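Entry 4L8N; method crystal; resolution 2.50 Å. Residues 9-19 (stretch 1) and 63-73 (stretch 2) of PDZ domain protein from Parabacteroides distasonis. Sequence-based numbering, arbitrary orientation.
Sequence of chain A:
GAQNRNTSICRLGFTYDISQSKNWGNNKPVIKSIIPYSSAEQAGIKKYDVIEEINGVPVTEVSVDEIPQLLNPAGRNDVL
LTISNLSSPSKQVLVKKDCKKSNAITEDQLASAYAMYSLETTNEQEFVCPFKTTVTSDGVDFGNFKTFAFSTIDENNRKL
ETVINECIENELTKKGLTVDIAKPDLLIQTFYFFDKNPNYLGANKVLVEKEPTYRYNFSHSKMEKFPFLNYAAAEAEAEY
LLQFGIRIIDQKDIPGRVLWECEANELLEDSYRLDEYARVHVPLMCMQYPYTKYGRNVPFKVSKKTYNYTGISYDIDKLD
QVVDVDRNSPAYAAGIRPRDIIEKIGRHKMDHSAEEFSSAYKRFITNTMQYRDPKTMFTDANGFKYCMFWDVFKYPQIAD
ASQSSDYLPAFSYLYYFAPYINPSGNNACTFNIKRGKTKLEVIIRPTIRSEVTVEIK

Stretch 1 9-19: ICRLGFTYDIS
Stretch 2 63-73: SVDEIPQLLNP

Residues 9-19 run extended (Tyr 16 phi/psi -146/170), with strands at 9-11 and 14-18 joined through Leu 12 and Gly 13, whose -73/40 breaks the extension. Residues 63-73 carry a short helix that includes 67-70 (Ile 67 -70/-46), with Glu 66 at its N-cap position. Strand 14-18 and the helix run at 145° to each other, roughly antiparallel, their axes 12.0 Å apart at closest approach. The register pairs Ile 18 with Val 64 (CA to CA, 7.7 Å), Tyr 16 with Pro 68 (10.1 Å) and Arg 11 with Asn 72 (7.4 Å). No hydrogen bond crosses between the stretches; van der Waals packing, mostly of side chains, joins them and buries 425 Å², both sides summed.

Strand alternation directs Tyr 16 and Ile 18 toward the helical stretch, while Thr 15 and Asp 17 lie out of its reach. The wide gap at Tyr 16 is spanned by its long side chain, chi1 p (73°) and chi2 -89°. Its OH abuts Ile 67 CG2 (3.7 Å) and Pro 68 CA (3.8 Å), while Tyr 16 CE1 lies 4.0 Å from Leu 71 CD1.

Leu 71 (m, t) is the principal bump, 76 Å² of it covered by the other stretch. CD1 meets the Tyr 16 ring obliquely and is 4.8 Å from Phe 14 CZ; CD2 approaches that ring's edge, 4.5 Å from Phe 14 CZ. Phe 14 starts sideways, but chi1 p (58°) brings its ring end nearer. The Leu 71 methyls thus lie against the groove where the two rings come side by side.

At one end, Ile 18 (chi1 m, chi2 99°) sets CD1 4.1 Å from CG1 of Val 64 (chi1 t), a compact contact suited to the closer backbones. At the other, Leu 12 (chi1 m, chi2 95°) lies against backbone, its CD1 a tight 3.1 Å from Leu 71 O. Asn 72 (chi1 t, chi2 87°) merely neighbours Cys 10 (m), its OD1 3.8 Å from Cys 10 O.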

# COMPACT_ATOMS: atom_id res chain seq x y z
N ILE A 9 -22.67 36.34 18.32
CA ILE A 9 -21.62 35.48 17.74
C ILE A 9 -21.86 35.36 16.23
O ILE A 9 -23.01 35.32 15.80
CB ILE A 9 -21.56 34.06 18.41
CG1 ILE A 9 -21.82 34.06 19.96
CG2 ILE A 9 -20.31 33.25 18.03
CD1 ILE A 9 -20.78 34.88 20.89
N CYS A 10 -20.78 35.30 15.43
CA CYS A 10 -20.86 35.18 13.98
C CYS A 10 -19.90 34.15 13.43
O CYS A 10 -18.84 33.89 13.99
CB CYS A 10 -20.65 36.53 13.31
SG CYS A 10 -21.72 37.82 13.95
N ARG A 11 -20.28 33.61 12.27
CA ARG A 11 -19.60 32.54 11.56
C ARG A 11 -19.70 32.76 10.07
O ARG A 11 -20.63 33.42 9.60
CB ARG A 11 -20.31 31.22 11.94
CG ARG A 11 -19.46 29.96 11.95
CD ARG A 11 -19.99 28.87 11.02
NE ARG A 11 -21.27 28.28 11.43
CZ ARG A 11 -22.44 28.52 10.83
NH1 ARG A 11 -22.52 29.36 9.81
NH2 ARG A 11 -23.55 27.92 11.26
N LEU A 12 -18.78 32.18 9.33
CA LEU A 12 -18.89 32.15 7.88
C LEU A 12 -19.30 30.73 7.55
O LEU A 12 -18.93 29.80 8.27
CB LEU A 12 -17.62 32.59 7.18
CG LEU A 12 -17.43 34.10 7.17
CD1 LEU A 12 -16.54 34.54 8.32
CD2 LEU A 12 -16.90 34.59 5.82
N GLY A 13 -20.16 30.58 6.56
CA GLY A 13 -20.71 29.28 6.21
C GLY A 13 -19.80 28.28 5.53
O GLY A 13 -20.26 27.54 4.66
N PHE A 14 -18.53 28.20 5.96
CA PHE A 14 -17.57 27.24 5.39
C PHE A 14 -16.39 26.98 6.30
O PHE A 14 -16.02 27.86 7.08
CB PHE A 14 -17.05 27.72 4.01
CG PHE A 14 -16.37 29.07 3.99
CD1 PHE A 14 -15.03 29.21 4.35
CD2 PHE A 14 -17.06 30.20 3.55
CE1 PHE A 14 -14.41 30.46 4.34
CE2 PHE A 14 -16.43 31.44 3.53
CZ PHE A 14 -15.12 31.57 3.93
N THR A 15 -15.76 25.81 6.14
CA THR A 15 -14.51 25.42 6.81
C THR A 15 -13.41 25.50 5.75
O THR A 15 -13.67 25.28 4.57
CB THR A 15 -14.61 24.02 7.46
OG1 THR A 15 -14.80 23.01 6.48
CG2 THR A 15 -15.72 23.93 8.50
N TYR A 16 -12.18 25.84 6.16
CA TYR A 16 -11.07 25.97 5.22
C TYR A 16 -9.73 25.56 5.82
O TYR A 16 -9.60 25.40 7.04
CB TYR A 16 -10.98 27.43 4.72
CG TYR A 16 -10.44 28.41 5.74
CD1 TYR A 16 -11.29 29.06 6.63
CD2 TYR A 16 -9.08 28.72 5.80
CE1 TYR A 16 -10.81 29.97 7.57
CE2 TYR A 16 -8.58 29.60 6.76
CZ TYR A 16 -9.45 30.23 7.63
OH TYR A 16 -8.97 31.14 8.55
N ASP A 17 -8.72 25.45 4.95
CA ASP A 17 -7.32 25.21 5.26
C ASP A 17 -6.47 26.29 4.66
O ASP A 17 -6.86 26.88 3.66
CB ASP A 17 -6.87 23.89 4.60
CG ASP A 17 -7.13 22.60 5.33
OD1 ASP A 17 -7.39 22.65 6.56
OD2 ASP A 17 -7.00 21.53 4.70
N ILE A 18 -5.26 26.50 5.19
CA ILE A 18 -4.28 27.32 4.48
C ILE A 18 -3.50 26.23 3.72
O ILE A 18 -2.78 25.44 4.35
CB ILE A 18 -3.45 28.31 5.35
CG1 ILE A 18 -4.31 29.53 5.74
CG2 ILE A 18 -2.19 28.79 4.60
CD1 ILE A 18 -4.88 29.46 7.08
N SER A 19 -3.80 26.08 2.42
CA SER A 19 -3.26 25.04 1.52
C SER A 19 -1.75 24.95 1.53
O SER A 19 -1.05 25.96 1.41
CB SER A 19 -3.74 25.24 0.09
OG SER A 19 -3.11 24.36 -0.81
N SER A 63 -0.38 38.41 6.36
CA SER A 63 0.07 37.26 7.13
C SER A 63 -1.03 36.20 7.31
O SER A 63 -2.21 36.53 7.41
CB SER A 63 0.59 37.70 8.50
OG SER A 63 0.97 36.60 9.31
N VAL A 64 -0.62 34.92 7.38
CA VAL A 64 -1.46 33.73 7.57
C VAL A 64 -2.27 33.84 8.90
O VAL A 64 -3.45 33.44 8.95
CB VAL A 64 -0.56 32.46 7.52
CG1 VAL A 64 -1.28 31.21 8.03
CG2 VAL A 64 -0.01 32.23 6.11
N ASP A 65 -1.65 34.39 9.95
CA ASP A 65 -2.24 34.55 11.29
C ASP A 65 -3.40 35.54 11.31
O ASP A 65 -4.27 35.40 12.17
CB ASP A 65 -1.17 35.01 12.29
CG ASP A 65 0.02 34.06 12.40
OD1 ASP A 65 -0.18 32.91 12.86
OD2 ASP A 65 1.13 34.46 12.00
N GLU A 66 -3.42 36.54 10.40
CA GLU A 66 -4.48 37.55 10.38
C GLU A 66 -5.58 37.29 9.31
O GLU A 66 -6.47 38.15 9.16
CB GLU A 66 -3.92 38.98 10.27
CG GLU A 66 -2.83 39.21 9.23
CD GLU A 66 -2.15 40.56 9.31
OE1 GLU A 66 -2.85 41.58 9.50
OE2 GLU A 66 -0.90 40.61 9.15
N ILE A 67 -5.59 36.10 8.65
CA ILE A 67 -6.63 35.74 7.68
C ILE A 67 -7.96 35.48 8.43
O ILE A 67 -8.96 36.02 7.96
CB ILE A 67 -6.22 34.57 6.73
CG1 ILE A 67 -5.58 35.15 5.46
CG2 ILE A 67 -7.40 33.63 6.38
CD1 ILE A 67 -4.74 34.21 4.69
N PRO A 68 -8.04 34.72 9.57
CA PRO A 68 -9.34 34.52 10.23
C PRO A 68 -10.04 35.81 10.68
O PRO A 68 -11.26 35.88 10.60
CB PRO A 68 -9.00 33.65 11.45
CG PRO A 68 -7.54 33.80 11.64
CD PRO A 68 -6.98 33.97 10.27
N GLN A 69 -9.27 36.82 11.14
CA GLN A 69 -9.79 38.12 11.58
C GLN A 69 -10.31 38.93 10.40
O GLN A 69 -11.34 39.60 10.52
CB GLN A 69 -8.72 38.94 12.35
CG GLN A 69 -8.40 38.42 13.76
CD GLN A 69 -7.53 37.17 13.76
OE1 GLN A 69 -6.57 37.04 12.99
NE2 GLN A 69 -7.87 36.22 14.62
N LEU A 70 -9.60 38.87 9.25
CA LEU A 70 -9.93 39.57 8.02
C LEU A 70 -11.18 38.97 7.37
O LEU A 70 -11.91 39.68 6.68
CB LEU A 70 -8.75 39.50 7.05
CG LEU A 70 -8.40 40.81 6.35
CD1 LEU A 70 -7.79 41.81 7.31
CD2 LEU A 70 -7.45 40.56 5.20
N LEU A 71 -11.42 37.68 7.61
CA LEU A 71 -12.58 36.94 7.11
C LEU A 71 -13.81 37.20 7.97
O LEU A 71 -14.93 37.07 7.47
CB LEU A 71 -12.30 35.44 7.02
CG LEU A 71 -11.64 34.97 5.73
CD1 LEU A 71 -11.20 33.54 5.85
CD2 LEU A 71 -12.57 35.17 4.52
N ASN A 72 -13.61 37.55 9.26
CA ASN A 72 -14.70 37.89 10.18
C ASN A 72 -14.47 39.31 10.74
O ASN A 72 -14.09 39.45 11.91
CB ASN A 72 -14.83 36.85 11.29
CG ASN A 72 -16.14 36.95 12.03
OD1 ASN A 72 -17.16 36.36 11.64
ND2 ASN A 72 -16.15 37.71 13.11
N PRO A 73 -14.67 40.39 9.93
CA PRO A 73 -14.43 41.75 10.45
C PRO A 73 -15.43 42.17 11.52
O PRO A 73 -16.52 41.59 11.61
CB PRO A 73 -14.54 42.64 9.20
CG PRO A 73 -14.51 41.72 8.03
CD PRO A 73 -15.12 40.44 8.52